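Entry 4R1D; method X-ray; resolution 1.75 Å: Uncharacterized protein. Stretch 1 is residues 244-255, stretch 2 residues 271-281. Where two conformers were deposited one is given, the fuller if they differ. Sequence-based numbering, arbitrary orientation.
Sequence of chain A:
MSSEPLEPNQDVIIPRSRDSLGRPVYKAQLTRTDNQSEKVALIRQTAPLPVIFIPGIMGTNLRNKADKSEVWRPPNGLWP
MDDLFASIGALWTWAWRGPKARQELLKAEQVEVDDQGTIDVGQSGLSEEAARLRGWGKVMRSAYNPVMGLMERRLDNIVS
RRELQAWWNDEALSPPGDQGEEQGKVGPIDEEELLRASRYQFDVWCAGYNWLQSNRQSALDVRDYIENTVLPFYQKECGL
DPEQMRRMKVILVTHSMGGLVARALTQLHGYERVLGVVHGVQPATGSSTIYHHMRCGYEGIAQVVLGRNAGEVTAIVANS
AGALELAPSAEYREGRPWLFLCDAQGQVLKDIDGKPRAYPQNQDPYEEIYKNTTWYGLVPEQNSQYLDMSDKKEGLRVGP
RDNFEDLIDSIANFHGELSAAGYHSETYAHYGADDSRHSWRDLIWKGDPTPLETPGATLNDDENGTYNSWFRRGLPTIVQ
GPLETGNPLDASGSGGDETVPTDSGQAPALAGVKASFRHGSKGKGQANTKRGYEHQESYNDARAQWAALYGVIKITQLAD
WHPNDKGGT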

ATOM      1  N   GLN A 244      35.350   7.993   2.057  1.00 20.33           N
ATOM      2  CA  GLN A 244      34.923   7.340   0.826  1.00 29.39           C
ATOM      3  C   GLN A 244      33.418   7.088   0.820  1.00 25.16           C
ATOM      4  O   GLN A 244      32.757   7.253  -0.198  1.00 25.67           O
ATOM      5  CB  GLN A 244      35.653   6.014   0.658  1.00 26.16           C
ATOM      6  CG  GLN A 244      37.141   6.161   0.430  1.00 34.38           C
ATOM      7  CD  GLN A 244      37.838   4.822   0.418  1.00 31.14           C
ATOM      8  OE1 GLN A 244      37.857   4.115   1.423  1.00 33.53           O
ATOM      9  NE2 GLN A 244      38.410   4.462  -0.724  1.00 34.76           N
ATOM     10  N   MET A 245      32.895   6.664   1.964  1.00 24.27           N
ATOM     11  CA  MET A 245      31.462   6.472   2.130  1.00 23.42           C
ATOM     12  C   MET A 245      30.717   7.755   1.859  1.00 25.58           C
ATOM     13  O   MET A 245      29.762   7.788   1.078  1.00 21.80           O
ATOM     14  CB  MET A 245      31.161   6.077   3.568  1.00 29.22           C
ATOM     15  CG  MET A 245      29.889   5.296   3.706  1.00 33.17           C
ATOM     16  SD  MET A 245      30.357   3.594   3.384  1.00 71.84           S
ATOM     17  CE  MET A 245      32.096   3.692   3.801  1.00 36.94           C
ATOM     18  N   ARG A 246      31.140   8.808   2.549  1.00 22.82           N
ATOM     19  CA  ARG A 246      30.507  10.111   2.420  1.00 24.54           C
ATOM     20  C   ARG A 246      30.473  10.578   0.979  1.00 24.02           C
ATOM     21  O   ARG A 246      29.548  11.288   0.578  1.00 23.58           O
ATOM     22  CB  ARG A 246      31.241  11.162   3.260  1.00 25.71           C
ATOM     23  CG  ARG A 246      31.014  11.042   4.751  1.00 26.48           C
ATOM     24  CD  ARG A 246      31.315  12.375   5.435  1.00 32.87           C
ATOM     25  NE  ARG A 246      32.634  12.889   5.079  1.00 30.05           N
ATOM     26  CZ  ARG A 246      33.764  12.497   5.660  1.00 32.93           C
ATOM     27  NH1 ARG A 246      33.728  11.580   6.619  1.00 26.52           N
ATOM     28  NH2 ARG A 246      34.928  13.012   5.281  1.00 32.78           N
ATOM     29  N   ARG A 247      31.480  10.185   0.201  1.00 22.54           N
ATOM     30  CA  ARG A 247      31.604  10.650  -1.179  0.50 25.64           C
ATOM     31  C   ARG A 247      30.737   9.839  -2.136  1.00 20.06           C
ATOM     32  O   ARG A 247      30.510  10.243  -3.279  1.00 21.12           O
ATOM     33  CB  ARG A 247      33.066  10.620  -1.650  0.50 29.53           C
ATOM     34  CG  ARG A 247      33.971  11.637  -0.970  0.50 31.78           C
ATOM     35  CD  ARG A 247      35.357  11.685  -1.614  0.50 36.85           C
ATOM     36  NE  ARG A 247      35.362  12.405  -2.887  0.50 39.96           N
ATOM     37  CZ  ARG A 247      35.418  11.824  -4.082  0.50 42.10           C
ATOM     38  NH1 ARG A 247      35.477  10.502  -4.183  0.50 37.47           N
ATOM     39  NH2 ARG A 247      35.420  12.567  -5.180  0.50 43.65           N
ATOM     40  N   MET A 248      30.248   8.694  -1.679  1.00 18.59           N
ATOM     41  CA  MET A 248      29.420   7.865  -2.554  1.00 21.59           C
ATOM     42  C   MET A 248      28.127   8.592  -2.962  1.00 20.70           C
ATOM     43  O   MET A 248      27.577   9.385  -2.192  1.00 18.29           O
ATOM     44  CB  MET A 248      29.111   6.507  -1.916  1.00 22.59           C
ATOM     45  CG  MET A 248      30.256   5.498  -2.058  1.00 24.82           C
ATOM     46  SD  MET A 248      29.834   3.861  -1.441  1.00 26.19           S
ATOM     47  CE  MET A 248      28.699   3.294  -2.715  1.00 22.10           C
ATOM     48  N   LYS A 249      27.672   8.336  -4.186  1.00 19.91           N
ATOM     49  CA  LYS A 249      26.395   8.870  -4.676  1.00 20.65           C
ATOM     50  C   LYS A 249      25.551   7.725  -5.239  1.00 17.59           C
ATOM     51  O   LYS A 249      26.075   6.674  -5.577  1.00 16.86           O
ATOM     52  CB  LYS A 249      26.629   9.902  -5.784  1.00 21.76           C
ATOM     53  CG  LYS A 249      27.398  11.160  -5.359  1.00 26.49           C
ATOM     54  CD  LYS A 249      26.564  12.057  -4.478  1.00 29.42           C
ATOM     55  CE  LYS A 249      27.307  13.343  -4.112  1.00 32.39           C
ATOM     56  NZ  LYS A 249      27.253  14.349  -5.203  1.00 37.53           N
ATOM     57  N   VAL A 250      24.245   7.929  -5.357  1.00 13.49           N
ATOM     58  CA  VAL A 250      23.385   6.907  -5.960  1.00 11.94           C
ATOM     59  C   VAL A 250      22.504   7.553  -7.030  1.00 15.22           C
ATOM     60  O   VAL A 250      22.352   8.770  -7.072  1.00 15.91           O
ATOM     61  CB  VAL A 250      22.463   6.227  -4.918  1.00 15.93           C
ATOM     62  CG1 VAL A 250      23.281   5.612  -3.780  1.00 19.00           C
ATOM     63  CG2 VAL A 250      21.462   7.234  -4.371  1.00 17.64           C
ATOM     64  N   ILE A 251      21.923   6.737  -7.896  1.00 14.66           N
ATOM     65  CA  ILE A 251      20.989   7.234  -8.909  1.00 13.77           C
ATOM     66  C   ILE A 251      19.640   6.594  -8.649  1.00 15.07           C
ATOM     67  O   ILE A 251      19.555   5.381  -8.502  1.00 15.29           O
ATOM     68  CB  ILE A 251      21.460   6.855 -10.318  1.00 15.75           C
ATOM     69  CG1 ILE A 251      22.816   7.497 -10.606  1.00 16.73           C
ATOM     70  CG2 ILE A 251      20.424   7.264 -11.371  1.00 14.81           C
ATOM     71  CD1 ILE A 251      23.513   6.915 -11.826  1.00 20.48           C
ATOM     72  N   LEU A 252      18.585   7.398  -8.580  1.00 14.17           N
ATOM     73  CA  LEU A 252      17.237   6.859  -8.373  1.00 14.43           C
ATOM     74  C   LEU A 252      16.588   6.538  -9.717  1.00 14.96           C
ATOM     75  O   LEU A 252      16.727   7.302 -10.672  1.00 14.90           O
ATOM     76  CB  LEU A 252      16.348   7.871  -7.627  1.00 12.58           C
ATOM     77  CG  LEU A 252      16.848   8.384  -6.277  1.00 13.84           C
ATOM     78  CD1 LEU A 252      15.796   9.249  -5.589  1.00 12.62           C
ATOM     79  CD2 LEU A 252      17.234   7.209  -5.374  1.00 16.96           C
ATOM     80  N   VAL A 253      15.895   5.407  -9.790  1.00 14.48           N
ATOM     81  CA  VAL A 253      15.079   5.071 -10.960  1.00 12.94           C
ATOM     82  C   VAL A 253      13.714   4.716 -10.398  1.00 16.13           C
ATOM     83  O   VAL A 253      13.585   3.787  -9.586  1.00 14.08           O
ATOM     84  CB  VAL A 253      15.677   3.893 -11.759  1.00 13.38           C
ATOM     85  CG1 VAL A 253      14.751   3.496 -12.886  1.00 15.64           C
ATOM     86  CG2 VAL A 253      17.074   4.265 -12.289  1.00 13.69           C
ATOM     87  N   THR A 254      12.697   5.488 -10.771  1.00 13.75           N
ATOM     88  CA  THR A 254      11.398   5.352 -10.131  1.00 15.68           C
ATOM     89  C   THR A 254      10.307   4.940 -11.100  1.00 15.20           C
ATOM     90  O   THR A 254      10.350   5.261 -12.289  1.00 13.37           O
ATOM     91  CB  THR A 254      10.959   6.669  -9.443  1.00 11.32           C
ATOM     92  OG1 THR A 254      10.491   7.597 -10.426  1.00 13.54           O
ATOM     93  CG2 THR A 254      12.128   7.290  -8.681  1.00 11.86           C
ATOM     94  N   HIS A 255       9.314   4.238 -10.570  1.00 12.60           N
ATOM     95  CA  HIS A 255       8.098   3.934 -11.326  1.00 10.85           C
ATOM     96  C   HIS A 255       6.892   4.592 -10.665  1.00 15.80           C
ATOM     97  O   HIS A 255       6.704   4.498  -9.449  1.00 14.76           O
ATOM     98  CB  HIS A 255       7.894   2.423 -11.380  1.00 13.08           C
ATOM     99  CG  HIS A 255       6.696   1.985 -12.164  1.00 13.18           C
ATOM    100  ND1 HIS A 255       6.566   2.194 -13.523  1.00 17.50           N
ATOM    101  CD2 HIS A 255       5.576   1.340 -11.776  1.00 10.48           C
ATOM    102  CE1 HIS A 255       5.417   1.686 -13.935  1.00 10.06           C
ATOM    103  NE2 HIS A 255       4.803   1.154 -12.897  1.00 18.77           N
ATOM    104  N   TYR A 271      19.355  16.044   0.563  1.00 27.38           N
ATOM    105  CA  TYR A 271      19.836  14.698   0.291  1.00 24.11           C
ATOM    106  C   TYR A 271      20.648  14.689  -0.983  1.00 24.67           C
ATOM    107  O   TYR A 271      20.207  14.202  -2.026  1.00 24.78           O
ATOM    108  CB  TYR A 271      18.682  13.698   0.226  1.00 20.70           C
ATOM    109  CG  TYR A 271      19.128  12.280   0.445  1.00 21.59           C
ATOM    110  CD1 TYR A 271      19.769  11.907   1.625  1.00 20.82           C
ATOM    111  CD2 TYR A 271      18.929  11.312  -0.526  1.00 17.69           C
ATOM    112  CE1 TYR A 271      20.189  10.613   1.826  1.00 20.68           C
ATOM    113  CE2 TYR A 271      19.338  10.012  -0.331  1.00 17.00           C
ATOM    114  CZ  TYR A 271      19.968   9.669   0.847  1.00 21.95           C
ATOM    115  OH  TYR A 271      20.381   8.378   1.042  1.00 19.93           O
ATOM    116  N   GLU A 272      21.850  15.240  -0.868  1.00 23.83           N
ATOM    117  CA  GLU A 272      22.792  15.363  -1.967  0.56 23.12           C
ATOM    118  C   GLU A 272      23.356  14.006  -2.375  1.00 20.33           C
ATOM    119  O   GLU A 272      24.042  13.889  -3.380  1.00 24.33           O
ATOM    120  CB  GLU A 272      23.935  16.298  -1.551  0.56 27.54           C
ATOM    121  CG  GLU A 272      23.491  17.711  -1.161  0.56 30.22           C
ATOM    122  CD  GLU A 272      22.693  17.775   0.140  0.56 30.27           C
ATOM    123  OE1 GLU A 272      22.853  16.888   1.012  0.56 26.97           O
ATOM    124  OE2 GLU A 272      21.903  18.735   0.292  0.56 36.95           O
ATOM    125  N   ARG A 273      23.074  12.983  -1.568  1.00 17.37           N
ATOM    126  CA  ARG A 273      23.479  11.610  -1.883  1.00 17.56           C
ATOM    127  C   ARG A 273      23.000  11.204  -3.280  1.00 18.70           C
ATOM    128  O   ARG A 273      23.624  10.380  -3.955  1.00 18.52           O
ATOM    129  CB  ARG A 273      22.903  10.641  -0.842  1.00 19.18           C
ATOM    130  CG  ARG A 273      23.247   9.195  -1.076  1.00 20.58           C
ATOM    131  CD  ARG A 273      24.696   8.931  -0.695  1.00 21.67           C
ATOM    132  NE  ARG A 273      24.886   8.825   0.753  1.00 19.16           N
ATOM    133  CZ  ARG A 273      26.083   8.836   1.327  1.00 23.45           C
ATOM    134  NH1 ARG A 273      27.162   8.973   0.564  1.00 18.43           N
ATOM    135  NH2 ARG A 273      26.208   8.709   2.643  1.00 20.76           N
ATOM    136  N   VAL A 274      21.880  11.775  -3.707  1.00 16.61           N
ATOM    137  CA  VAL A 274      21.306  11.433  -5.008  1.00 16.42           C
ATOM    138  C   VAL A 274      21.927  12.271  -6.124  1.00 14.43           C
ATOM    139  O   VAL A 274      21.858  13.503  -6.116  1.00 17.20           O
ATOM    140  CB  VAL A 274      19.750  11.533  -5.006  1.00 16.33           C
ATOM    141  CG1 VAL A 274      19.191  11.376  -6.419  1.00 14.93           C
ATOM    142  CG2 VAL A 274      19.149  10.481  -4.053  1.00 14.35           C
ATOM    143  N   LEU A 275      22.542  11.582  -7.082  1.00 16.68           N
ATOM    144  CA  LEU A 275      23.267  12.240  -8.170  1.00 16.75           C
ATOM    145  C   LEU A 275      22.313  12.727  -9.252  1.00 14.67           C
ATOM    146  O   LEU A 275      22.554  13.754  -9.904  1.00 17.47           O
ATOM    147  CB  LEU A 275      24.278  11.270  -8.788  1.00 16.32           C
ATOM    148  CG  LEU A 275      25.287  11.835  -9.786  1.00 19.29           C
ATOM    149  CD1 LEU A 275      26.131  12.912  -9.108  1.00 20.44           C
ATOM    150  CD2 LEU A 275      26.162  10.711 -10.312  1.00 21.19           C
ATOM    151  N   GLY A 276      21.235  11.982  -9.445  1.00 15.36           N
ATOM    152  CA  GLY A 276      20.259  12.295 -10.472  1.00 11.71           C
ATOM    153  C   GLY A 276      19.078  11.348 -10.371  1.00 16.15           C
ATOM    154  O   GLY A 276      19.111  10.370  -9.624  1.00 15.94           O
ATOM    155  N   VAL A 277      18.027  11.629 -11.130  1.00 15.89           N
ATOM    156  CA  VAL A 277      16.798  10.862 -10.997  1.00 15.89           C
ATOM    157  C   VAL A 277      16.178  10.558 -12.349  1.00 14.49           C
ATOM    158  O   VAL A 277      16.029  11.444 -13.195  1.00 14.07           O
ATOM    159  CB  VAL A 277      15.780  11.648 -10.174  1.00 13.02           C
ATOM    160  CG1 VAL A 277      14.470  10.880 -10.062  1.00 13.78           C
ATOM    161  CG2 VAL A 277      16.357  11.958  -8.774  1.00 15.81           C
ATOM    162  N   VAL A 278      15.834   9.287 -12.535  1.00 15.81           N
ATOM    163  CA  VAL A 278      14.992   8.832 -13.622  1.00 13.23           C
ATOM    164  C   VAL A 278      13.585   8.590 -13.076  1.00 13.23           C
ATOM    165  O   VAL A 278      13.411   7.872 -12.092  1.00 13.74           O
ATOM    166  CB  VAL A 278      15.550   7.526 -14.199  1.00 13.88           C
ATOM    167  CG1 VAL A 278      14.496   6.789 -15.065  1.00 14.19           C
ATOM    168  CG2 VAL A 278      16.834   7.812 -14.975  1.00 13.39           C
ATOM    169  N   HIS A 279      12.595   9.219 -13.699  1.00 13.72           N
ATOM    170  CA  HIS A 279      11.186   8.968 -13.399  1.00 14.72           C
ATOM    171  C   HIS A 279      10.498   8.311 -14.589  1.00 15.39           C
ATOM    172  O   HIS A 279      10.581   8.811 -15.723  1.00 11.25           O
ATOM    173  CB  HIS A 279      10.423  10.277 -13.159  1.00 13.65           C
ATOM    174  CG  HIS A 279      10.806  11.024 -11.919  1.00 13.61           C
ATOM    175  ND1 HIS A 279      10.919  10.428 -10.679  1.00 14.96           N
ATOM    176  CD2 HIS A 279      10.998  12.351 -11.718  1.00 14.50           C
ATOM    177  CE1 HIS A 279      11.217  11.350  -9.777  1.00 12.91           C
ATOM    178  NE2 HIS A 279      11.268  12.525 -10.381  1.00 14.94           N
ATOM    179  N   GLY A 280       9.774   7.232 -14.318  1.00 13.19           N
ATOM    180  CA  GLY A 280       8.891   6.616 -15.296  1.00 11.52           C
ATOM    181  C   GLY A 280       7.441   6.744 -14.854  1.00 14.39           C
ATOM    182  O   GLY A 280       7.105   6.484 -13.696  1.00 12.85           O
ATOM    183  N   VAL A 281       6.590   7.162 -15.783  1.00 13.58           N
ATOM    184  CA  VAL A 281       5.148   7.309 -15.562  1.00 14.01           C
ATOM    185  C   VAL A 281       4.719   7.899 -14.220  1.00 14.47           C
ATOM    186  O   VAL A 281       3.787   7.393 -13.585  1.00 13.58           O
ATOM    187  CB  VAL A 281       4.358   5.997 -15.842  1.00 12.85           C
ATOM    188  CG1 VAL A 281       4.611   5.522 -17.262  1.00 13.25           C
ATOM    189  CG2 VAL A 281       4.690   4.886 -14.802  1.00 12.25           C
TER
HETATM  190  O   HOH W   1      24.064  15.405  -5.861  1.00 26.89           O
HETATM  191  O   HOH W   2       7.940   7.747 -11.357  1.00 14.34           O

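Stretch 1 leaves a helix and enters a strand that runs parallel to stretch 2, the two axes 12° apart and 4.7 Å at closest approach; together the stretches bury 901 Å². Before the strand begins, Arg273 reaches across with chi1 t and chi2 and chi3 both p. Its NH1 donates to Met245 O (2.9 Å) and Met248 O (2.8 Å, 158° at the hydrogen), both near the guanidinium plane, so a cationic donor serves carbonyls between helix and strand. Lys249 lies partly exposed, its CD 3.3 Å from Glu272 O.

Val250 N donates to Arg273 O (2.9 Å), and Leu275 N to Val250 O (2.8 Å, 177°). Leu252 repeats the pattern, its N 3.2 Å from Gly276 O and its O 2.9 Å from Val278 N. On the face bearing Val250 and Leu252, branched apolar side chains pack: Val250 CG2 lies 4.0 Å from Val274 CG2, and Leu252 CG 3.8 Å from Val274 CG1. On the other face, Val253 CG1 meets Val278 CG1 at 4.0 Å.

Thr254 N donates to Val278 O (2.8 Å), while Thr254 O accepts from Gly280 N (2.9 Å). Buried Thr254 OG1 accepts from His279 ND1 (2.9 Å), at the imidazole edge; Thr254 OG1 donates to water 2 (2.7 Å), which donates to Gly280 O (2.8 Å).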